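Local atomic coordinates of replicative DNA helicase DnaB, 1st part (Mycobacterium tuberculosis, PDB entry 2R5U), a protein that probably unwinds duplex DNA ahead of the replisome as an ATP-dependent homohexameric 5'-3' helicase, this chain being its N-terminal domain. Residues 73-78 against 88-93; 36-41 against 67-72; 57-62 against 132-137; 140-145 against 160-165. One frame throughout, in Å; residues are numbered along the deposited sequence.

Interactions 1 and 2 share helix 63-77 and lie in the compact head of the domain, their centres about 10 Å apart; Glu-90 CG meets Ala-71 CB at 3.6 Å, so they adjoin through the aliphatic part of Glu-90. Interaction 3 ties the loop 57-62 to the long helix 119-147. Its Phe-60 reaches back into interaction 2, with CE1 3.3 Å from Tyr-69 CD1. Farther along the same helix, interaction 4 closes a helical hairpin whose centre is about 35 Å from that of interaction 1, on the opposite side of the chain's centre. Interactions 3 and 4 both touch the third subunit. The ATPase site belongs to the C-terminal part of DnaB helicases, absent here.

Interaction 1: residues 73-78 against 88-93; sequences LDLYGR and AAELDR
Glu-90 reaches out from helix 84-93 and carries most of this contact. Its CB packs 4.1 Å from CD1 of Leu-75, the two side chains sliding past each other in opposite directions. CG stands anti to the backbone N and lies against the methyl of Ala-71, and a bend at chi2 (67°) then swings the carboxylate toward the end of helix 63-77. There OE1 meets NH2 of Arg-78 tip to tip, 2.6 Å away, in a salt bridge. The same oxygen accepts a nearly straight bond (168°) from NH2 of Arg-93, one turn on in its own helix, at 3.2 Å. OE2 approaches OD2 of Asp-74 to 3.8 Å, with the carboxylates stacked; Arg-94 pairs with both acids and probably offsets their repulsion. Glutamate suits the place: its methylenes join the apolar core while its oxygens gather the arginines. Arg-78 NH2 and Arg-93 NH2 come within 4.1 Å, like charges that the shared Glu-90 OE1 probably offsets. The short helical segments cross steeply, at 111°, with axes 10.6 Å apart. Around them, Tyr-76 lies against helix 45-52, Leu-91 meets helix 97-100, and Asp-92 forms a salt bridge with Lys-129 of a neighbouring subunit.

Interaction 2: residues 36-41 against 67-72; sequences SVLGGM and NVYDAI
Helices 31-43 and 63-77 pack side by side in the hydrophobic core of the all-helical head, running nearly parallel, their short segments inclined by only 26° and their axes 10.5 Å apart. Two side chains of the first helix, one turn apart, reach across to the second. Leu-38 has CG anti to its carbonyl carbon, which brings CD2 close against the opposite backbone, 3.8 Å from Tyr-69 N. The same methyl touches Val-68 CG1 at 4.0 Å and Tyr-69 CB at 3.9 Å, approaching the tyrosine ring at its edge. A branched leucine suits this position because one methyl can serve several neighbours at once. Met-41 is extended as far as the sulfur and then bends at chi3 (77°), turning CE obliquely onto CE1 and CD1 of Tyr-69 and against CG2 of Ile-72. CE lies 3.6 Å from Tyr-69 CE1 and 3.7 Å from Ile-72 CG2, while Met-41 CB rests on Ile-72 CD1. SD is 4.7 Å from the ring centroid, an oblique Met-aromatic contact. Phe-60 meets Tyr-69 as well, and Val-51 of helix 45-52 touches both Met-41 and Tyr-69. No hydrogen bond or charge pair links the two segments. Cohesion therefore rests on dispersion and on the burial of methyl, thioether and aromatic surface, with the polarisable sulfur probably adding a modest attraction to the ring. Between these two segments the fit probably depends on shape more than on directional bonds.

Interaction 3: residues 57-62 against 132-137; sequences PGDFYR and LRRLVE
Two successive arginines of helix 119-147, the long first arm of the helical hairpin, hold the irregular loop 57-62 of the head. Arg-134 is extended from CG to NE and gives NH2 to Pro-57 O at 2.9 Å, on a carbonyl lone pair and in its own guanidinium plane. Asp-59 turns OD1 over one face of that guanidinium, 3.3 Å from Arg-134 NH2, so this salt bridge is one of charge alone; Asp-59 OD2 accepts from Arg-56 N. Gly-58 sits at positive phi (93°), and a CB there would run into Arg-134 NH2, so glycine alone fits. Arg-133 takes a less relaxed shape, with chi1 at -117° and chi3 nearly eclipsed at -6°. The resulting bend lays its guanidinium beneath Tyr-61 CB, 4.0 Å from the plane, while its CD lies 3.6 Å from Tyr-61 CD2. Arginine suits this site because its aliphatic part packs on tyrosine while several N-H groups serve carbonyls: NH1 binds Pro-28 O, and NH2 binds Asp-59 O at 2.9 Å from above the carbonyl plane. A water completes the grip, donating to Asp-59 O at 2.6 Å and accepting from Arg-133 NH1 at 3.1 Å.

Interaction 4: residues 140-145 against 160-165; sequences TRVVQY and DRAQAE
The ring of Tyr-145 bears the backbone O of Arg-141 on one face, 3.3 Å above the plane and displaced toward the rim, while its edge is turned to the backbone of the other helix, with Arg-161 O, Ala-162 N and Ala-162 CA near the plane. The guanidinium of Arg-141 uses its edge, receiving Glu-165 OE1 almost in plane; the two charged planes stand 65° apart. Glutamate suits position 165: its two oxygens serve the arginine and the tyrosine hydroxyl at once. OE1 accepts from Arg-141 NH1 at 2.7 Å in a salt bridge with a fairly straight bond (156°), and OE2 accepts from Tyr-145 OH at 3.1 Å; each donor comes from above the carboxylate plane. Bends at chi2 of the glutamate and at chi3 of the arginine bring these tips together and also press Arg-141 CD to within 3.2 Å of OE1. Beside them Tyr-145 CE1 rests 3.6 Å from Arg-161 CB. The small Ala-162, facing beta-branched Val-142, lets the backbones close in: Val-142 CG2 meets Ala-162 CB at 3.9 Å, and the CA atoms of this pair are 5.1 Å apart. The segments belong to helices 119-147 and 155-169, which run antiparallel as the two arms of the domain's helical hairpin. A neighbouring subunit packs against both arms, its Val-143 on Thr-140 and its Ile-166 on Ala-162 and Gln-163.

Interaction 1: residues 73-78 against 88-93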
# COMPACT_ATOMS: atom_id res chain seq x y z
N LEU B 73 -26.83 -19.41 -8.55
CA LEU B 73 -25.96 -20.55 -8.32
C LEU B 73 -25.67 -20.74 -6.83
O LEU B 73 -25.58 -21.88 -6.37
CB LEU B 73 -24.65 -20.42 -9.10
CG LEU B 73 -24.66 -20.56 -10.62
CD1 LEU B 73 -23.31 -21.17 -10.99
CD2 LEU B 73 -25.81 -21.40 -11.20
N ASP B 74 -25.49 -19.64 -6.10
CA ASP B 74 -25.30 -19.71 -4.63
C ASP B 74 -26.43 -20.46 -3.94
O ASP B 74 -26.19 -21.35 -3.11
CB ASP B 74 -25.20 -18.31 -4.02
CG ASP B 74 -23.85 -18.04 -3.43
OD1 ASP B 74 -22.93 -17.65 -4.19
OD2 ASP B 74 -23.71 -18.21 -2.18
N LEU B 75 -27.66 -20.08 -4.28
CA LEU B 75 -28.87 -20.69 -3.74
C LEU B 75 -29.00 -22.16 -4.15
O LEU B 75 -29.24 -23.03 -3.32
CB LEU B 75 -30.09 -19.89 -4.18
CG LEU B 75 -30.26 -18.53 -3.47
CD1 LEU B 75 -31.33 -17.70 -4.16
CD2 LEU B 75 -30.62 -18.74 -2.01
N TYR B 76 -28.83 -22.42 -5.44
CA TYR B 76 -28.93 -23.76 -6.00
C TYR B 76 -27.90 -24.74 -5.39
O TYR B 76 -28.24 -25.89 -5.10
CB TYR B 76 -28.81 -23.66 -7.52
CG TYR B 76 -28.79 -24.95 -8.30
CD1 TYR B 76 -29.98 -25.57 -8.70
CD2 TYR B 76 -27.59 -25.50 -8.73
CE1 TYR B 76 -29.96 -26.75 -9.46
CE2 TYR B 76 -27.55 -26.66 -9.49
CZ TYR B 76 -28.73 -27.28 -9.84
OH TYR B 76 -28.66 -28.42 -10.60
N GLY B 77 -26.66 -24.28 -5.20
CA GLY B 77 -25.61 -25.09 -4.57
C GLY B 77 -25.91 -25.42 -3.11
O GLY B 77 -25.34 -26.35 -2.55
N ARG B 78 -26.82 -24.65 -2.52
CA ARG B 78 -27.27 -24.86 -1.15
C ARG B 78 -28.57 -25.63 -1.04
O ARG B 78 -29.06 -25.84 0.05
CB ARG B 78 -27.41 -23.52 -0.45
CG ARG B 78 -26.11 -23.00 0.09
CD ARG B 78 -26.35 -21.81 0.99
NE ARG B 78 -26.46 -20.57 0.22
CZ ARG B 78 -27.38 -19.64 0.43
NH1 ARG B 78 -28.29 -19.80 1.38
NH2 ARG B 78 -27.40 -18.55 -0.32
N ALA B 88 -33.49 -11.97 -4.83
CA ALA B 88 -33.39 -10.57 -4.39
C ALA B 88 -32.76 -10.46 -2.99
O ALA B 88 -32.00 -9.51 -2.71
CB ALA B 88 -34.77 -9.87 -4.42
N ALA B 89 -33.08 -11.42 -2.13
CA ALA B 89 -32.52 -11.45 -0.78
C ALA B 89 -31.05 -11.88 -0.79
O ALA B 89 -30.26 -11.34 -0.01
CB ALA B 89 -33.36 -12.36 0.13
N GLU B 90 -30.69 -12.85 -1.62
CA GLU B 90 -29.30 -13.25 -1.79
C GLU B 90 -28.47 -12.08 -2.35
O GLU B 90 -27.39 -11.79 -1.83
CB GLU B 90 -29.17 -14.52 -2.66
CG GLU B 90 -27.73 -14.89 -3.04
CD GLU B 90 -26.86 -15.32 -1.86
OE1 GLU B 90 -27.39 -16.00 -0.96
OE2 GLU B 90 -25.65 -14.97 -1.83
N LEU B 91 -28.99 -11.38 -3.36
CA LEU B 91 -28.36 -10.15 -3.88
C LEU B 91 -28.23 -9.03 -2.83
O LEU B 91 -27.18 -8.40 -2.73
CB LEU B 91 -29.08 -9.63 -5.13
CG LEU B 91 -28.96 -10.48 -6.40
CD1 LEU B 91 -30.05 -10.08 -7.38
CD2 LEU B 91 -27.59 -10.39 -7.05
N ASP B 92 -29.30 -8.79 -2.07
CA ASP B 92 -29.28 -7.83 -0.96
C ASP B 92 -28.23 -8.17 0.12
O ASP B 92 -27.56 -7.28 0.61
CB ASP B 92 -30.69 -7.71 -0.35
CG ASP B 92 -30.80 -6.59 0.66
OD1 ASP B 92 -30.64 -5.40 0.28
OD2 ASP B 92 -31.05 -6.90 1.85
N ARG B 93 -28.09 -9.45 0.47
CA ARG B 93 -27.02 -9.86 1.39
C ARG B 93 -25.64 -9.49 0.85
O ARG B 93 -24.74 -9.17 1.61
CB ARG B 93 -27.08 -11.37 1.68
CG ARG B 93 -28.09 -11.73 2.75
CD ARG B 93 -27.98 -13.20 3.16
NE ARG B 93 -28.41 -14.10 2.10
CZ ARG B 93 -29.60 -14.70 2.03
NH1 ARG B 93 -30.51 -14.52 2.99
NH2 ARG B 93 -29.87 -15.49 1.00

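Interaction 2: residues 36-41 against 67-72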
# COMPACT_ATOMS: atom_id res chain seq x y z
N SER B 36 -32.79 -13.74 -21.26
CA SER B 36 -33.59 -14.95 -21.40
C SER B 36 -33.09 -16.13 -20.54
O SER B 36 -33.90 -16.86 -19.94
CB SER B 36 -33.65 -15.39 -22.87
OG SER B 36 -34.33 -14.42 -23.68
N VAL B 37 -31.76 -16.30 -20.48
CA VAL B 37 -31.14 -17.29 -19.58
C VAL B 37 -31.51 -17.04 -18.13
O VAL B 37 -31.92 -17.98 -17.41
CB VAL B 37 -29.61 -17.33 -19.70
CG1 VAL B 37 -29.02 -18.15 -18.54
CG2 VAL B 37 -29.21 -17.97 -20.97
N LEU B 38 -31.37 -15.79 -17.69
CA LEU B 38 -31.63 -15.45 -16.30
C LEU B 38 -33.13 -15.58 -15.96
O LEU B 38 -33.47 -16.04 -14.89
CB LEU B 38 -31.11 -14.05 -15.97
CG LEU B 38 -29.58 -13.89 -15.99
CD1 LEU B 38 -29.21 -12.43 -15.80
CD2 LEU B 38 -28.89 -14.78 -14.94
N GLY B 39 -33.98 -15.17 -16.90
CA GLY B 39 -35.44 -15.29 -16.75
C GLY B 39 -35.84 -16.74 -16.59
O GLY B 39 -36.62 -17.05 -15.70
N GLY B 40 -35.28 -17.61 -17.43
CA GLY B 40 -35.54 -19.05 -17.39
C GLY B 40 -35.16 -19.71 -16.07
O GLY B 40 -35.93 -20.47 -15.51
N MET B 41 -33.94 -19.43 -15.61
CA MET B 41 -33.42 -19.88 -14.32
C MET B 41 -34.30 -19.48 -13.14
O MET B 41 -34.46 -20.28 -12.23
CB MET B 41 -32.00 -19.34 -14.10
CG MET B 41 -30.96 -19.89 -15.13
SD MET B 41 -29.29 -19.16 -14.86
CE MET B 41 -28.74 -20.09 -13.42
N ASN B 67 -23.89 -10.98 -11.60
CA ASN B 67 -24.29 -10.90 -10.19
C ASN B 67 -25.55 -11.74 -9.97
O ASN B 67 -25.63 -12.51 -8.99
CB ASN B 67 -24.61 -9.45 -9.78
CG ASN B 67 -23.36 -8.54 -9.67
OD1 ASN B 67 -22.23 -9.00 -9.49
ND2 ASN B 67 -23.59 -7.24 -9.73
N VAL B 68 -26.52 -11.59 -10.86
CA VAL B 68 -27.78 -12.34 -10.74
C VAL B 68 -27.49 -13.83 -10.85
O VAL B 68 -27.93 -14.61 -9.99
CB VAL B 68 -28.82 -11.91 -11.78
CG1 VAL B 68 -30.09 -12.82 -11.69
CG2 VAL B 68 -29.19 -10.45 -11.56
N TYR B 69 -26.74 -14.21 -11.88
CA TYR B 69 -26.36 -15.60 -12.10
C TYR B 69 -25.66 -16.22 -10.88
O TYR B 69 -26.00 -17.34 -10.47
CB TYR B 69 -25.48 -15.71 -13.34
CG TYR B 69 -25.07 -17.12 -13.70
CD1 TYR B 69 -25.90 -17.94 -14.45
CD2 TYR B 69 -23.83 -17.64 -13.28
CE1 TYR B 69 -25.53 -19.22 -14.78
CE2 TYR B 69 -23.44 -18.93 -13.61
CZ TYR B 69 -24.31 -19.72 -14.35
OH TYR B 69 -23.96 -20.99 -14.71
N ASP B 70 -24.69 -15.49 -10.33
CA ASP B 70 -23.91 -15.96 -9.16
C ASP B 70 -24.82 -16.16 -7.94
O ASP B 70 -24.66 -17.14 -7.20
CB ASP B 70 -22.77 -14.99 -8.81
CG ASP B 70 -21.72 -14.85 -9.91
OD1 ASP B 70 -21.73 -15.62 -10.91
OD2 ASP B 70 -20.88 -13.92 -9.79
N ALA B 71 -25.78 -15.25 -7.74
CA ALA B 71 -26.75 -15.38 -6.66
C ALA B 71 -27.64 -16.64 -6.82
O ALA B 71 -27.85 -17.38 -5.85
CB ALA B 71 -27.60 -14.11 -6.55
N ILE B 72 -28.12 -16.89 -8.03
CA ILE B 72 -28.90 -18.11 -8.32
C ILE B 72 -28.06 -19.38 -8.04
O ILE B 72 -28.51 -20.32 -7.37
CB ILE B 72 -29.44 -18.13 -9.76
CG1 ILE B 72 -30.34 -16.91 -10.05
CG2 ILE B 72 -30.20 -19.42 -10.04
CD1 ILE B 72 -30.69 -16.75 -11.57

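Interaction 3: residues 57-62 against 132-137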
# COMPACT_ATOMS: atom_id res chain seq x y z
N PRO B 57 -18.46 -19.46 -14.56
CA PRO B 57 -18.29 -18.10 -14.01
C PRO B 57 -17.59 -17.15 -14.98
O PRO B 57 -16.62 -17.54 -15.65
CB PRO B 57 -17.43 -18.30 -12.75
CG PRO B 57 -17.03 -19.77 -12.74
CD PRO B 57 -18.05 -20.49 -13.58
N GLY B 58 -18.10 -15.93 -15.09
CA GLY B 58 -17.49 -14.92 -15.96
C GLY B 58 -18.07 -14.84 -17.36
O GLY B 58 -17.73 -13.93 -18.11
N ASP B 59 -18.96 -15.77 -17.72
CA ASP B 59 -19.52 -15.85 -19.08
C ASP B 59 -20.48 -14.70 -19.47
O ASP B 59 -20.70 -14.42 -20.66
CB ASP B 59 -20.17 -17.21 -19.32
CG ASP B 59 -19.15 -18.32 -19.67
OD1 ASP B 59 -17.95 -18.02 -19.89
OD2 ASP B 59 -19.56 -19.49 -19.72
N PHE B 60 -21.02 -14.01 -18.48
CA PHE B 60 -21.94 -12.91 -18.77
C PHE B 60 -21.13 -11.65 -19.05
O PHE B 60 -20.23 -11.33 -18.29
CB PHE B 60 -22.89 -12.70 -17.60
CG PHE B 60 -23.95 -13.76 -17.51
CD1 PHE B 60 -23.69 -14.96 -16.87
CD2 PHE B 60 -25.18 -13.58 -18.14
CE1 PHE B 60 -24.66 -15.97 -16.81
CE2 PHE B 60 -26.16 -14.57 -18.08
CZ PHE B 60 -25.89 -15.77 -17.40
N TYR B 61 -21.44 -10.97 -20.15
CA TYR B 61 -20.79 -9.69 -20.46
C TYR B 61 -21.19 -8.61 -19.47
O TYR B 61 -20.34 -7.89 -18.95
CB TYR B 61 -21.09 -9.22 -21.89
CG TYR B 61 -20.42 -7.89 -22.19
CD1 TYR B 61 -21.17 -6.74 -22.41
CD2 TYR B 61 -19.02 -7.78 -22.20
CE1 TYR B 61 -20.55 -5.51 -22.67
CE2 TYR B 61 -18.38 -6.55 -22.45
CZ TYR B 61 -19.15 -5.42 -22.68
OH TYR B 61 -18.53 -4.22 -22.93
N ARG B 62 -22.49 -8.48 -19.22
CA ARG B 62 -22.97 -7.43 -18.32
C ARG B 62 -22.77 -7.82 -16.85
O ARG B 62 -23.25 -8.88 -16.43
CB ARG B 62 -24.45 -7.17 -18.59
CG ARG B 62 -24.86 -5.73 -18.32
CD ARG B 62 -26.34 -5.60 -18.32
NE ARG B 62 -26.88 -5.10 -17.06
CZ ARG B 62 -27.12 -3.82 -16.79
NH1 ARG B 62 -27.64 -3.46 -15.62
NH2 ARG B 62 -26.85 -2.88 -17.70
N LEU B 132 -15.76 -16.55 -27.75
CA LEU B 132 -15.25 -15.51 -28.63
C LEU B 132 -14.67 -14.27 -27.93
O LEU B 132 -13.60 -13.77 -28.33
CB LEU B 132 -16.32 -15.11 -29.65
CG LEU B 132 -16.77 -16.22 -30.60
CD1 LEU B 132 -18.02 -15.78 -31.35
CD2 LEU B 132 -15.64 -16.59 -31.58
N ARG B 133 -15.34 -13.78 -26.89
CA ARG B 133 -14.81 -12.70 -26.07
C ARG B 133 -13.50 -13.04 -25.39
O ARG B 133 -12.60 -12.20 -25.33
CB ARG B 133 -15.80 -12.23 -24.98
CG ARG B 133 -16.24 -10.81 -25.15
CD ARG B 133 -17.02 -10.20 -23.96
NE ARG B 133 -17.38 -11.10 -22.85
CZ ARG B 133 -18.37 -12.00 -22.85
NH1 ARG B 133 -19.14 -12.20 -23.92
NH2 ARG B 133 -18.57 -12.73 -21.76
N ARG B 134 -13.40 -14.24 -24.84
CA ARG B 134 -12.16 -14.68 -24.19
C ARG B 134 -11.01 -14.80 -25.18
O ARG B 134 -9.85 -14.60 -24.81
CB ARG B 134 -12.37 -15.99 -23.42
CG ARG B 134 -12.89 -15.71 -22.01
CD ARG B 134 -13.39 -16.93 -21.28
NE ARG B 134 -14.20 -16.50 -20.13
CZ ARG B 134 -14.67 -17.31 -19.18
NH1 ARG B 134 -14.42 -18.62 -19.22
NH2 ARG B 134 -15.40 -16.81 -18.19
N LEU B 135 -11.34 -15.11 -26.43
CA LEU B 135 -10.38 -15.17 -27.52
C LEU B 135 -9.86 -13.77 -27.87
O LEU B 135 -8.65 -13.56 -27.91
CB LEU B 135 -11.01 -15.85 -28.73
CG LEU B 135 -10.14 -16.62 -29.71
CD1 LEU B 135 -9.13 -17.53 -28.99
CD2 LEU B 135 -11.04 -17.42 -30.60
N VAL B 136 -10.77 -12.83 -28.09
CA VAL B 136 -10.42 -11.42 -28.22
C VAL B 136 -9.53 -10.93 -27.05
O VAL B 136 -8.46 -10.36 -27.28
CB VAL B 136 -11.67 -10.52 -28.36
CG1 VAL B 136 -11.32 -9.05 -28.22
CG2 VAL B 136 -12.34 -10.77 -29.69
N GLU B 137 -9.97 -11.19 -25.82
CA GLU B 137 -9.20 -10.77 -24.63
C GLU B 137 -7.82 -11.44 -24.52
O GLU B 137 -6.83 -10.78 -24.13
CB GLU B 137 -9.99 -11.00 -23.35
CG GLU B 137 -11.21 -10.07 -23.20
CD GLU B 137 -12.13 -10.45 -22.05
OE1 GLU B 137 -11.88 -11.49 -21.39
OE2 GLU B 137 -13.12 -9.72 -21.82
O HOH W 1 -21.34 -14.19 -23.18

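Interaction 4: residues 140-145 against 160-165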
# COMPACT_ATOMS: atom_id res chain seq x y z
N THR B 140 -5.43 -9.94 -27.28
CA THR B 140 -4.87 -8.61 -26.98
C THR B 140 -3.85 -8.71 -25.85
O THR B 140 -2.89 -7.94 -25.80
CB THR B 140 -5.91 -7.48 -26.71
OG1 THR B 140 -6.08 -7.27 -25.30
CG2 THR B 140 -7.25 -7.72 -27.39
N ARG B 141 -4.05 -9.67 -24.95
CA ARG B 141 -3.07 -9.94 -23.91
C ARG B 141 -1.74 -10.42 -24.52
O ARG B 141 -0.67 -9.98 -24.09
CB ARG B 141 -3.60 -10.96 -22.90
CG ARG B 141 -3.00 -10.78 -21.53
CD ARG B 141 -3.85 -11.43 -20.43
NE ARG B 141 -5.19 -10.84 -20.30
CZ ARG B 141 -6.34 -11.52 -20.37
NH1 ARG B 141 -6.35 -12.83 -20.56
NH2 ARG B 141 -7.49 -10.87 -20.23
N VAL B 142 -1.82 -11.29 -25.52
CA VAL B 142 -0.64 -11.80 -26.23
C VAL B 142 0.12 -10.68 -26.95
O VAL B 142 1.34 -10.60 -26.84
CB VAL B 142 -1.01 -12.95 -27.19
CG1 VAL B 142 0.15 -13.31 -28.13
CG2 VAL B 142 -1.45 -14.18 -26.38
N VAL B 143 -0.61 -9.84 -27.68
CA VAL B 143 -0.05 -8.64 -28.30
C VAL B 143 0.69 -7.80 -27.27
O VAL B 143 1.87 -7.46 -27.47
CB VAL B 143 -1.15 -7.79 -29.00
CG1 VAL B 143 -0.57 -6.51 -29.58
CG2 VAL B 143 -1.81 -8.59 -30.08
N GLN B 144 0.03 -7.49 -26.16
CA GLN B 144 0.67 -6.74 -25.08
C GLN B 144 2.00 -7.35 -24.63
O GLN B 144 2.98 -6.62 -24.45
CB GLN B 144 -0.26 -6.57 -23.88
CG GLN B 144 -1.31 -5.48 -24.07
CD GLN B 144 -2.36 -5.46 -22.96
OE1 GLN B 144 -3.22 -4.58 -22.93
NE2 GLN B 144 -2.30 -6.44 -22.05
N TYR B 145 2.03 -8.68 -24.45
CA TYR B 145 3.25 -9.39 -24.06
C TYR B 145 4.36 -9.30 -25.10
O TYR B 145 5.54 -9.22 -24.75
CB TYR B 145 2.97 -10.88 -23.78
CG TYR B 145 2.10 -11.17 -22.57
CD1 TYR B 145 1.58 -12.45 -22.37
CD2 TYR B 145 1.78 -10.18 -21.64
CE1 TYR B 145 0.78 -12.74 -21.27
CE2 TYR B 145 0.97 -10.45 -20.54
CZ TYR B 145 0.48 -11.73 -20.36
OH TYR B 145 -0.32 -12.00 -19.27
N ASP B 160 5.64 -18.47 -23.01
CA ASP B 160 4.87 -19.30 -22.09
C ASP B 160 3.67 -18.57 -21.46
O ASP B 160 2.61 -19.17 -21.29
CB ASP B 160 5.77 -19.92 -21.01
CG ASP B 160 5.05 -20.95 -20.18
OD1 ASP B 160 4.93 -22.13 -20.61
OD2 ASP B 160 4.59 -20.56 -19.09
N ARG B 161 3.84 -17.29 -21.12
CA ARG B 161 2.72 -16.51 -20.56
C ARG B 161 1.62 -16.39 -21.61
O ARG B 161 0.44 -16.59 -21.32
CB ARG B 161 3.14 -15.11 -20.07
CG ARG B 161 4.27 -15.07 -19.03
CD ARG B 161 4.18 -16.23 -18.05
NE ARG B 161 5.47 -16.87 -17.84
CZ ARG B 161 6.10 -16.92 -16.67
NH1 ARG B 161 5.56 -16.37 -15.59
NH2 ARG B 161 7.28 -17.54 -16.57
N ALA B 162 2.04 -16.06 -22.84
CA ALA B 162 1.15 -16.00 -24.00
C ALA B 162 0.35 -17.30 -24.19
O ALA B 162 -0.86 -17.26 -24.34
CB ALA B 162 1.93 -15.67 -25.26
N GLN B 163 1.04 -18.43 -24.16
CA GLN B 163 0.39 -19.74 -24.34
C GLN B 163 -0.58 -20.11 -23.19
O GLN B 163 -1.65 -20.66 -23.44
CB GLN B 163 1.43 -20.83 -24.56
CG GLN B 163 2.27 -20.61 -25.82
CD GLN B 163 3.40 -21.59 -25.96
OE1 GLN B 163 3.75 -22.28 -25.01
NE2 GLN B 163 3.97 -21.67 -27.17
N ALA B 164 -0.17 -19.80 -21.96
CA ALA B 164 -1.04 -19.94 -20.78
C ALA B 164 -2.38 -19.21 -20.95
O ALA B 164 -3.41 -19.69 -20.47
CB ALA B 164 -0.31 -19.46 -19.51
N GLU B 165 -2.37 -18.07 -21.65
CA GLU B 165 -3.60 -17.29 -21.90
C GLU B 165 -4.60 -18.06 -22.77
O GLU B 165 -5.80 -18.08 -22.47
CB GLU B 165 -3.28 -15.93 -22.55
CG GLU B 165 -2.43 -15.02 -21.69
CD GLU B 165 -3.09 -14.63 -20.38
OE1 GLU B 165 -4.34 -14.59 -20.32
OE2 GLU B 165 -2.37 -14.33 -19.41